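Local coordinates for glutathione peroxidase-like protein (PDB 3DWV) that probably reduces peroxides as a tryparedoxin-dependent peroxidase of the glutathione peroxidase family in Trypanosoma brucei, at residues Ser25-Val31 / His127-Met133; Ala68-Asn73 / Ala111-Ile115; Phe153-Arg157 / Lys177-Leu182. The protein carries 1 engineered substitution. All coordinates share one frame; numbering follows the deposited sequence. Where two conformers were deposited one is given.

Interaction 1. Residues Ser25-Val31 / His127-Met133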
loop_
_atom_site.group_PDB
_atom_site.type_symbol
_atom_site.label_atom_id
_atom_site.label_comp_id
_atom_site.label_asym_id
_atom_site.label_seq_id
_atom_site.Cartn_x
_atom_site.Cartn_y
_atom_site.Cartn_z
ATOM N N SER A 25 -7.409 7.213 12.308
ATOM C CA SER A 25 -6.054 6.940 11.820
ATOM C C SER A 25 -5.933 5.478 11.383
ATOM O O SER A 25 -6.806 4.692 11.735
ATOM C CB SER A 25 -4.965 7.244 12.842
ATOM O OG SER A 25 -4.719 6.205 13.747
ATOM N N ILE A 26 -4.841 5.150 10.679
ATOM C CA ILE A 26 -4.697 3.716 10.309
ATOM C C ILE A 26 -4.537 2.814 11.507
ATOM O O ILE A 26 -4.718 1.594 11.462
ATOM C CB ILE A 26 -3.460 3.551 9.400
ATOM C CG1 ILE A 26 -2.135 3.926 10.088
ATOM C CG2 ILE A 26 -3.653 4.296 8.087
ATOM C CD1 ILE A 26 -0.920 3.493 9.297
ATOM N N PHE A 27 -4.132 3.374 12.639
ATOM C CA PHE A 27 -3.757 2.555 13.814
ATOM C C PHE A 27 -5.000 2.000 14.489
ATOM O O PHE A 27 -4.889 1.279 15.494
ATOM C CB PHE A 27 -2.903 3.376 14.804
ATOM C CG PHE A 27 -1.627 3.881 14.127
ATOM C CD1 PHE A 27 -0.695 2.990 13.634
ATOM C CD2 PHE A 27 -1.398 5.238 13.992
ATOM C CE1 PHE A 27 0.462 3.439 13.017
ATOM C CE2 PHE A 27 -0.243 5.704 13.392
ATOM C CZ PHE A 27 0.671 4.800 12.906
ATOM N N ASP A 28 -6.169 2.359 13.973
ATOM C CA ASP A 28 -7.429 1.811 14.458
ATOM C C ASP A 28 -7.726 0.429 13.839
ATOM O O ASP A 28 -8.793 -0.104 14.158
ATOM C CB ASP A 28 -8.603 2.770 14.187
ATOM C CG ASP A 28 -8.639 4.014 15.047
ATOM O OD1 ASP A 28 -8.339 3.934 16.256
ATOM O OD2 ASP A 28 -9.011 5.093 14.527
ATOM N N PHE A 29 -6.848 -0.080 12.966
ATOM C CA PHE A 29 -7.145 -1.240 12.137
ATOM C C PHE A 29 -6.225 -2.413 12.428
ATOM O O PHE A 29 -5.066 -2.197 12.789
ATOM C CB PHE A 29 -7.097 -0.846 10.637
ATOM C CG PHE A 29 -8.106 0.244 10.318
ATOM C CD1 PHE A 29 -9.395 -0.119 9.940
ATOM C CD2 PHE A 29 -7.817 1.608 10.397
ATOM C CE1 PHE A 29 -10.370 0.822 9.673
ATOM C CE2 PHE A 29 -8.780 2.580 10.136
ATOM C CZ PHE A 29 -10.086 2.187 9.786
ATOM N N GLU A 30 -6.807 -3.622 12.291
ATOM C CA GLU A 30 -6.112 -4.879 12.540
ATOM C C GLU A 30 -5.217 -5.281 11.391
ATOM O O GLU A 30 -5.733 -5.302 10.240
ATOM C CB GLU A 30 -7.140 -6.022 12.740
ATOM C CG GLU A 30 -6.447 -7.301 13.177
ATOM C CD GLU A 30 -7.425 -8.346 13.708
ATOM O OE1 GLU A 30 -8.600 -8.274 13.287
ATOM O OE2 GLU A 30 -7.043 -9.226 14.515
ATOM N N VAL A 31 -3.953 -5.568 11.631
ATOM C CA VAL A 31 -3.030 -6.040 10.582
ATOM C C VAL A 31 -2.320 -7.272 11.086
ATOM O O VAL A 31 -1.725 -7.370 12.175
ATOM C CB VAL A 31 -2.050 -4.907 10.190
ATOM C CG1 VAL A 31 -1.004 -5.347 9.201
ATOM C CG2 VAL A 31 -2.802 -3.667 9.641
ATOM N N HIS A 127 -10.566 -5.243 3.067
ATOM C CA HIS A 127 -10.065 -5.031 4.425
ATOM C C HIS A 127 -10.430 -3.632 4.923
ATOM O O HIS A 127 -10.252 -2.625 4.204
ATOM C CB HIS A 127 -8.549 -5.233 4.451
ATOM C CG HIS A 127 -7.924 -5.198 5.830
ATOM N ND1 HIS A 127 -7.996 -4.159 6.736
ATOM C CD2 HIS A 127 -7.155 -6.141 6.434
ATOM C CE1 HIS A 127 -7.299 -4.482 7.838
ATOM N NE2 HIS A 127 -6.781 -5.707 7.659
ATOM N N PRO A 128 -10.947 -3.505 6.129
ATOM C CA PRO A 128 -11.373 -2.167 6.591
ATOM C C PRO A 128 -10.288 -1.112 6.543
ATOM O O PRO A 128 -10.679 0.056 6.325
ATOM C CB PRO A 128 -11.866 -2.419 8.038
ATOM C CG PRO A 128 -12.293 -3.863 8.040
ATOM C CD PRO A 128 -11.288 -4.557 7.110
ATOM N N LEU A 129 -9.015 -1.443 6.693
ATOM C CA LEU A 129 -7.991 -0.398 6.619
ATOM C C LEU A 129 -8.020 0.195 5.216
ATOM O O LEU A 129 -7.843 1.411 5.078
ATOM C CB LEU A 129 -6.603 -0.931 6.978
ATOM C CG LEU A 129 -5.361 -0.159 6.527
ATOM C CD1 LEU A 129 -4.988 0.967 7.486
ATOM C CD2 LEU A 129 -4.179 -1.121 6.397
ATOM N N TYR A 130 -8.230 -0.649 4.201
ATOM C CA TYR A 130 -8.294 -0.169 2.816
ATOM C C TYR A 130 -9.568 0.652 2.613
ATOM O O TYR A 130 -9.607 1.704 1.958
ATOM C CB TYR A 130 -8.126 -1.359 1.809
ATOM C CG TYR A 130 -6.666 -1.349 1.409
ATOM C CD1 TYR A 130 -5.707 -1.972 2.193
ATOM C CD2 TYR A 130 -6.267 -0.683 0.265
ATOM C CE1 TYR A 130 -4.376 -1.945 1.845
ATOM C CE2 TYR A 130 -4.918 -0.656 -0.068
ATOM C CZ TYR A 130 -3.964 -1.289 0.715
ATOM O OH TYR A 130 -2.623 -1.281 0.384
ATOM N N GLU A 131 -10.697 0.192 3.162
ATOM C CA GLU A 131 -11.936 0.978 3.057
ATOM C C GLU A 131 -11.723 2.344 3.658
ATOM O O GLU A 131 -12.174 3.347 3.052
ATOM C CB GLU A 131 -13.093 0.198 3.700
ATOM C CG GLU A 131 -13.276 -1.050 2.779
ATOM C CD GLU A 131 -13.803 -0.658 1.415
ATOM O OE1 GLU A 131 -15.070 -0.668 1.373
ATOM O OE2 GLU A 131 -13.163 -0.354 0.359
ATOM N N TYR A 132 -11.019 2.360 4.784
ATOM C CA TYR A 132 -10.709 3.696 5.340
ATOM C C TYR A 132 -9.785 4.537 4.484
ATOM O O TYR A 132 -10.053 5.736 4.265
ATOM C CB TYR A 132 -10.106 3.457 6.741
ATOM C CG TYR A 132 -9.494 4.708 7.369
ATOM C CD1 TYR A 132 -10.276 5.786 7.801
ATOM C CD2 TYR A 132 -8.119 4.787 7.523
ATOM C CE1 TYR A 132 -9.681 6.910 8.374
ATOM C CE2 TYR A 132 -7.513 5.889 8.074
ATOM C CZ TYR A 132 -8.307 6.942 8.492
ATOM O OH TYR A 132 -7.649 8.024 9.040
ATOM N N MET A 133 -8.635 4.009 4.009
ATOM C CA MET A 133 -7.710 4.833 3.233
ATOM C C MET A 133 -8.350 5.260 1.917
ATOM O O MET A 133 -8.195 6.411 1.478
ATOM C CB MET A 133 -6.415 4.034 2.952
ATOM C CG MET A 133 -5.606 3.781 4.209
ATOM S SD MET A 133 -3.978 3.058 3.871
ATOM C CE MET A 133 -4.320 1.601 2.894
#
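Phe29 drops its ring onto the first turn of helix 128-136, and most of the aromatic and apolar contact gathers round it. Leu129 CA lies over one face of the ring, 3.9 Å from the centroid of Phe29 and displaced toward the rim, a CH-pi contact. The far end of the ring reaches Tyr132, with CZ of Phe29 3.3 Å from CB of Tyr132. These two rings are nearly parallel, their planes 26° apart, but slid so far past each other that they barely overlap. A chi1 of 170° swings the Tyr132 ring away from its own backbone N, and its CE2 meets Ser25 C and Ile26 N.

Deeper in the protein, Ile26 and Leu129 lie side by side and point the same way in one of the two Leu129 conformers, with Ile26 CB 3.6 Å from Leu129 CD1. Ile26 continues inward to Ile51 and Ile155, and Met133 touches the same two residues and Phe153, so loop and helix meet above one face of the central sheet of the thioredoxin-like fold.

The polar contacts centre on His127, the N-cap residue, whose imidazole works from both nitrogens. His127 ND1 accepts from Leu129 N at 2.9 Å, nearly straight and close to the ring plane, which caps the helix and fixes the rotation of the ring. His127 NE2 then faces Glu30 O at 2.8 Å, a weak bond because its angle is only 119°. On the loop side, Ser25 OG accepts from Phe27 N at 3.1 Å, an ST turn leading into the short 3-10 segment 26-28.

Interaction 2. Residues Ala68-Asn73 / Ala111-Ile115. Unlike the reference sequence in segment 68-73: Thr70 (reference Ala).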
loop_
_atom_site.group_PDB
_atom_site.type_symbol
_atom_site.label_atom_id
_atom_site.label_comp_id
_atom_site.label_asym_id
_atom_site.label_seq_id
_atom_site.Cartn_x
_atom_site.Cartn_y
_atom_site.Cartn_z
ATOM N N ALA A 68 9.109 2.402 -4.544
ATOM C CA ALA A 68 8.960 2.009 -3.113
ATOM C C ALA A 68 10.318 1.659 -2.523
ATOM O O ALA A 68 10.604 2.018 -1.386
ATOM C CB ALA A 68 8.043 0.808 -2.930
ATOM N N THR A 69 11.178 0.936 -3.236
ATOM C CA THR A 69 12.427 0.463 -2.624
ATOM C C THR A 69 13.394 1.620 -2.423
ATOM O O THR A 69 14.068 1.755 -1.383
ATOM C CB THR A 69 13.036 -0.615 -3.531
ATOM O OG1 THR A 69 12.134 -1.765 -3.573
ATOM C CG2 THR A 69 14.386 -1.074 -3.015
ATOM N N THR A 70 13.463 2.451 -3.474
ATOM C CA THR A 70 14.272 3.654 -3.373
ATOM C C THR A 70 13.887 4.510 -2.172
ATOM O O THR A 70 14.776 4.935 -1.425
ATOM C CB THR A 70 14.129 4.524 -4.630
ATOM O OG1 THR A 70 14.620 3.741 -5.745
ATOM C CG2 THR A 70 14.978 5.787 -4.475
ATOM N N LEU A 71 12.574 4.757 -1.980
ATOM C CA LEU A 71 12.181 5.638 -0.869
ATOM C C LEU A 71 12.444 4.960 0.461
ATOM O O LEU A 71 12.954 5.600 1.402
ATOM C CB LEU A 71 10.702 6.010 -0.934
ATOM C CG LEU A 71 10.288 6.912 -2.099
ATOM C CD1 LEU A 71 8.780 6.915 -2.338
ATOM C CD2 LEU A 71 10.806 8.310 -1.839
ATOM N N TYR A 72 12.097 3.697 0.574
ATOM C CA TYR A 72 12.399 2.922 1.773
ATOM C C TYR A 72 13.853 3.025 2.197
ATOM O O TYR A 72 14.210 3.350 3.341
ATOM C CB TYR A 72 12.033 1.452 1.487
ATOM C CG TYR A 72 12.251 0.586 2.703
ATOM C CD1 TYR A 72 11.495 0.762 3.858
ATOM C CD2 TYR A 72 13.231 -0.391 2.679
ATOM C CE1 TYR A 72 11.676 -0.021 4.987
ATOM C CE2 TYR A 72 13.421 -1.187 3.812
ATOM C CZ TYR A 72 12.659 -0.995 4.938
ATOM O OH TYR A 72 12.904 -1.810 6.018
ATOM N N ASN A 73 14.778 2.747 1.261
ATOM C CA ASN A 73 16.200 2.717 1.614
ATOM C C ASN A 73 16.735 4.116 1.863
ATOM O O ASN A 73 17.608 4.323 2.716
ATOM C CB ASN A 73 17.005 2.017 0.505
ATOM C CG ASN A 73 16.802 0.507 0.488
ATOM O OD1 ASN A 73 16.602 -0.106 1.553
ATOM N ND2 ASN A 73 16.865 -0.052 -0.720
ATOM N N ALA A 111 10.724 -8.302 -1.173
ATOM C CA ALA A 111 11.186 -6.938 -0.967
ATOM C C ALA A 111 11.983 -6.751 0.331
ATOM O O ALA A 111 11.996 -7.521 1.294
ATOM C CB ALA A 111 9.982 -6.010 -0.960
ATOM N N GLU A 112 12.676 -5.594 0.408
ATOM C CA GLU A 112 13.451 -5.254 1.592
ATOM C C GLU A 112 12.582 -4.742 2.734
ATOM O O GLU A 112 12.994 -4.740 3.898
ATOM C CB GLU A 112 14.424 -4.171 1.142
ATOM C CG GLU A 112 15.718 -4.714 0.550
ATOM C CD GLU A 112 16.703 -3.547 0.458
ATOM O OE1 GLU A 112 17.208 -3.115 1.527
ATOM O OE2 GLU A 112 16.884 -3.107 -0.688
ATOM N N PHE A 113 11.370 -4.291 2.382
ATOM C CA PHE A 113 10.440 -3.693 3.362
ATOM C C PHE A 113 9.433 -4.735 3.816
ATOM O O PHE A 113 9.345 -5.774 3.138
ATOM C CB PHE A 113 9.752 -2.470 2.763
ATOM C CG PHE A 113 9.350 -2.546 1.301
ATOM C CD1 PHE A 113 8.185 -3.177 0.922
ATOM C CD2 PHE A 113 10.091 -2.024 0.274
ATOM C CE1 PHE A 113 7.733 -3.272 -0.384
ATOM C CE2 PHE A 113 9.688 -2.074 -1.041
ATOM C CZ PHE A 113 8.508 -2.735 -1.418
ATOM N N PRO A 114 8.692 -4.542 4.902
ATOM C CA PRO A 114 7.693 -5.517 5.357
ATOM C C PRO A 114 6.533 -5.769 4.406
ATOM O O PRO A 114 5.928 -4.862 3.830
ATOM C CB PRO A 114 7.127 -4.888 6.644
ATOM C CG PRO A 114 8.315 -4.096 7.148
ATOM C CD PRO A 114 8.816 -3.424 5.867
ATOM N N ILE A 115 6.222 -7.077 4.328
ATOM C CA ILE A 115 5.077 -7.514 3.528
ATOM C C ILE A 115 4.102 -8.214 4.470
ATOM O O ILE A 115 4.468 -9.051 5.302
ATOM C CB ILE A 115 5.447 -8.458 2.380
ATOM C CG1 ILE A 115 6.556 -7.895 1.489
ATOM C CG2 ILE A 115 4.240 -8.844 1.546
ATOM C CD1 ILE A 115 7.309 -8.929 0.698
#
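The Tyr72 ring carries Phe113 CB on one face, 3.7 Å from its centroid and almost exactly on the ring normal, as a CH-pi contact. Beyond that methylene the Phe113 ring turns its edge toward the same tyrosine, giving an edge-to-face (T-shaped) pair with planes at 74° and centroids 5.8 Å apart. Phe113 CG sits between its backbone N and carbonyl carbon (chi1 39°), a placement that folds the ring back toward the helix. There Phe113 CE2 touches Ala68 CB at 3.8 Å, and Thr69 OG1 lies at the ring edge, 3.5 Å from Phe113 CE2; that hydroxyl is hydrogen-bonded to Tyr65 O, one turn earlier. Ala111 CB covers one face of Phe113 from within its own loop.

Nearer the surface, Asn73 ND2 donates to Glu112 OE2 at 3.1 Å in a nearly straight bond. The acceptor lies close to the amide plane, whereas the amide nitrogen approaches from above the carboxylate plane, 39° out of it. Asn73 OD1 and Glu112 OE1, two acceptors side by side, probably tolerate each other because Lys76 NZ hydrogen-bonds Asn73 OD1 and makes a long, weak ion pair with Glu112 OE1.

Helix 64-75 thus holds the loop 111-115 along the edge strand 81-86: Tyr72 and Phe113 both rest on Val82, Pro114 is joined to Ala84 by a backbone hydrogen bond, and Ala68 faces Tyr52 of strand 49-54.

Interaction 3. Residues Phe153-Arg157 / Lys177-Leu182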
loop_
_atom_site.group_PDB
_atom_site.type_symbol
_atom_site.label_atom_id
_atom_site.label_comp_id
_atom_site.label_asym_id
_atom_site.label_seq_id
_atom_site.Cartn_x
_atom_site.Cartn_y
_atom_site.Cartn_z
ATOM N N PHE A 153 -0.585 4.843 -0.467
ATOM C CA PHE A 153 -1.087 5.908 0.353
ATOM C C PHE A 153 0.046 6.427 1.237
ATOM O O PHE A 153 0.709 5.652 1.919
ATOM C CB PHE A 153 -2.242 5.478 1.258
ATOM C CG PHE A 153 -3.455 5.015 0.435
ATOM C CD1 PHE A 153 -3.534 3.699 -0.041
ATOM C CD2 PHE A 153 -4.461 5.954 0.179
ATOM C CE1 PHE A 153 -4.664 3.362 -0.770
ATOM C CE2 PHE A 153 -5.566 5.594 -0.577
ATOM C CZ PHE A 153 -5.632 4.302 -1.068
ATOM N N LEU A 154 0.245 7.744 1.203
ATOM C CA LEU A 154 1.152 8.398 2.143
ATOM C C LEU A 154 0.411 8.755 3.440
ATOM O O LEU A 154 -0.657 9.380 3.397
ATOM C CB LEU A 154 1.734 9.649 1.530
ATOM C CG LEU A 154 2.820 10.370 2.306
ATOM C CD1 LEU A 154 4.086 9.567 2.554
ATOM C CD2 LEU A 154 3.203 11.631 1.513
ATOM N N ILE A 155 0.980 8.307 4.543
ATOM C CA ILE A 155 0.394 8.431 5.870
ATOM C C ILE A 155 1.222 9.430 6.698
ATOM O O ILE A 155 2.479 9.330 6.691
ATOM C CB ILE A 155 0.431 7.058 6.551
ATOM C CG1 ILE A 155 -0.109 5.919 5.658
ATOM C CG2 ILE A 155 -0.264 7.156 7.902
ATOM C CD1 ILE A 155 -1.512 6.127 5.121
ATOM N N ASP A 156 0.604 10.366 7.396
ATOM C CA ASP A 156 1.393 11.346 8.176
ATOM C C ASP A 156 1.818 10.794 9.531
ATOM O O ASP A 156 1.576 9.624 9.842
ATOM C CB ASP A 156 0.649 12.678 8.222
ATOM C CG ASP A 156 -0.566 12.728 9.112
ATOM O OD1 ASP A 156 -0.774 11.779 9.894
ATOM O OD2 ASP A 156 -1.380 13.703 9.084
ATOM N N ARG A 157 2.472 11.624 10.350
ATOM C CA ARG A 157 2.961 11.344 11.678
ATOM C C ARG A 157 1.874 10.872 12.645
ATOM O O ARG A 157 2.232 10.151 13.596
ATOM C CB ARG A 157 3.654 12.554 12.341
ATOM C CG ARG A 157 4.525 13.421 11.451
ATOM C CD ARG A 157 5.366 14.467 12.178
ATOM N NE ARG A 157 5.666 15.696 11.461
ATOM C CZ ARG A 157 6.778 16.381 11.263
ATOM N NH1 ARG A 157 7.951 15.993 11.755
ATOM N NH2 ARG A 157 6.782 17.517 10.545
ATOM N N LYS A 177 5.749 15.660 -1.132
ATOM C CA LYS A 177 4.843 15.471 -0.008
ATOM C C LYS A 177 5.541 14.896 1.231
ATOM O O LYS A 177 5.273 15.289 2.389
ATOM C CB LYS A 177 3.707 14.508 -0.357
ATOM C CG LYS A 177 2.902 14.807 -1.604
ATOM C CD LYS A 177 2.622 16.291 -1.749
ATOM C CE LYS A 177 1.735 16.531 -2.979
ATOM N NZ LYS A 177 1.782 17.954 -3.373
ATOM N N LEU A 178 6.426 13.919 1.044
ATOM C CA LEU A 178 7.040 13.211 2.171
ATOM C C LEU A 178 8.078 14.025 2.938
ATOM O O LEU A 178 8.152 13.942 4.175
ATOM C CB LEU A 178 7.681 11.945 1.636
ATOM C CG LEU A 178 8.550 11.109 2.570
ATOM C CD1 LEU A 178 7.765 10.606 3.768
ATOM C CD2 LEU A 178 9.139 9.923 1.803
ATOM N N ILE A 179 8.919 14.776 2.263
ATOM C CA ILE A 179 10.005 15.468 3.007
ATOM C C ILE A 179 9.497 16.418 4.060
ATOM O O ILE A 179 10.034 16.418 5.182
ATOM C CB ILE A 179 10.909 16.169 1.949
ATOM C CG1 ILE A 179 11.764 15.126 1.185
ATOM C CG2 ILE A 179 11.676 17.330 2.543
ATOM C CD1 ILE A 179 12.493 15.721 0.002
ATOM N N PRO A 180 8.493 17.250 3.784
ATOM C CA PRO A 180 7.935 18.040 4.874
ATOM C C PRO A 180 7.414 17.163 6.017
ATOM O O PRO A 180 7.397 17.688 7.147
ATOM C CB PRO A 180 6.744 18.745 4.219
ATOM C CG PRO A 180 7.096 18.824 2.766
ATOM C CD PRO A 180 7.841 17.559 2.503
ATOM N N LEU A 181 6.968 15.936 5.794
ATOM C CA LEU A 181 6.421 15.102 6.855
ATOM C C LEU A 181 7.533 14.539 7.699
ATOM O O LEU A 181 7.376 14.295 8.871
ATOM C CB LEU A 181 5.672 13.906 6.258
ATOM C CG LEU A 181 4.294 14.329 5.734
ATOM C CD1 LEU A 181 3.605 13.172 5.032
ATOM C CD2 LEU A 181 3.457 14.895 6.876
ATOM N N LEU A 182 8.667 14.368 6.999
ATOM C CA LEU A 182 9.839 13.957 7.763
ATOM C C LEU A 182 10.335 15.139 8.601
ATOM O O LEU A 182 10.737 14.938 9.736
ATOM C CB LEU A 182 10.930 13.454 6.818
ATOM C CG LEU A 182 10.553 12.134 6.123
ATOM C CD1 LEU A 182 11.186 12.162 4.731
ATOM C CD2 LEU A 182 10.958 10.960 6.987
#
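Leu154, near the end of strand 152-155, pushes its side chain into helix 171-181 and carries the apolar part of this contact. A chi1 of -173° carries its CG toward the helix, and the fork at CG then sends the two methyls to different partners. Leu154 CD1 meets Leu178 CD1 at 4.0 Å, the side chains crossing at about a right angle. Leu154 CD2 presses on Lys177 CB at 3.5 Å, tighter than usual for two carbons, and also reaches Leu181 CD1 at 3.9 Å; there the two leucines approach tip to tip. The other methyl of Leu181 serves the residue after the strand, with Leu181 CD2 3.8 Å from Asp156 CB. The Asp156 carboxylate turns away from the helix, and its OD1 accepts from Asp158 N and Val160 N.

The polar part belongs to Arg157. Its chain is extended from CG to NE and lays the guanidinium over the carbonyls of Pro180 to Leu182. Leu181 O sits over the centre of one face, 3.2 Å from Arg157 CZ, above the plane rather than in front of an N-H; the approach is probably electrostatic. Pro180 O and Leu182 O stand obliquely round the same group, where the positive charge would sit well.

The axes of strand 153-155 and helix segment 177-181 run nearly parallel, 15° apart and 9.9 Å at closest approach. A C-terminal helix packed on the central sheet, with helix 128-136 against Phe153 and Ile155 on the other face, is the three-layer alpha-beta-alpha sandwich of the thioredoxin fold.

In the fold
From the N terminus, segment 25-31 runs ahead of the first sheet strand and is met 96 residues later by the start of helix 128-136, so interaction 1 closes a long loop. Interaction 2 is nested inside it, joining helix 64-75 to the loop 111-115 on the opposite side of the chain's centre; the two do not touch. The chain then passes from helix 128-136 into strand 152-155, and interaction 3 closes a shorter, separate loop by bringing the C-terminal helix back to that strand. Interactions 1 and 3 do touch, through Met133 and Ile26 against Phe153 and Ile155, linking one helical layer through the sheet to the other.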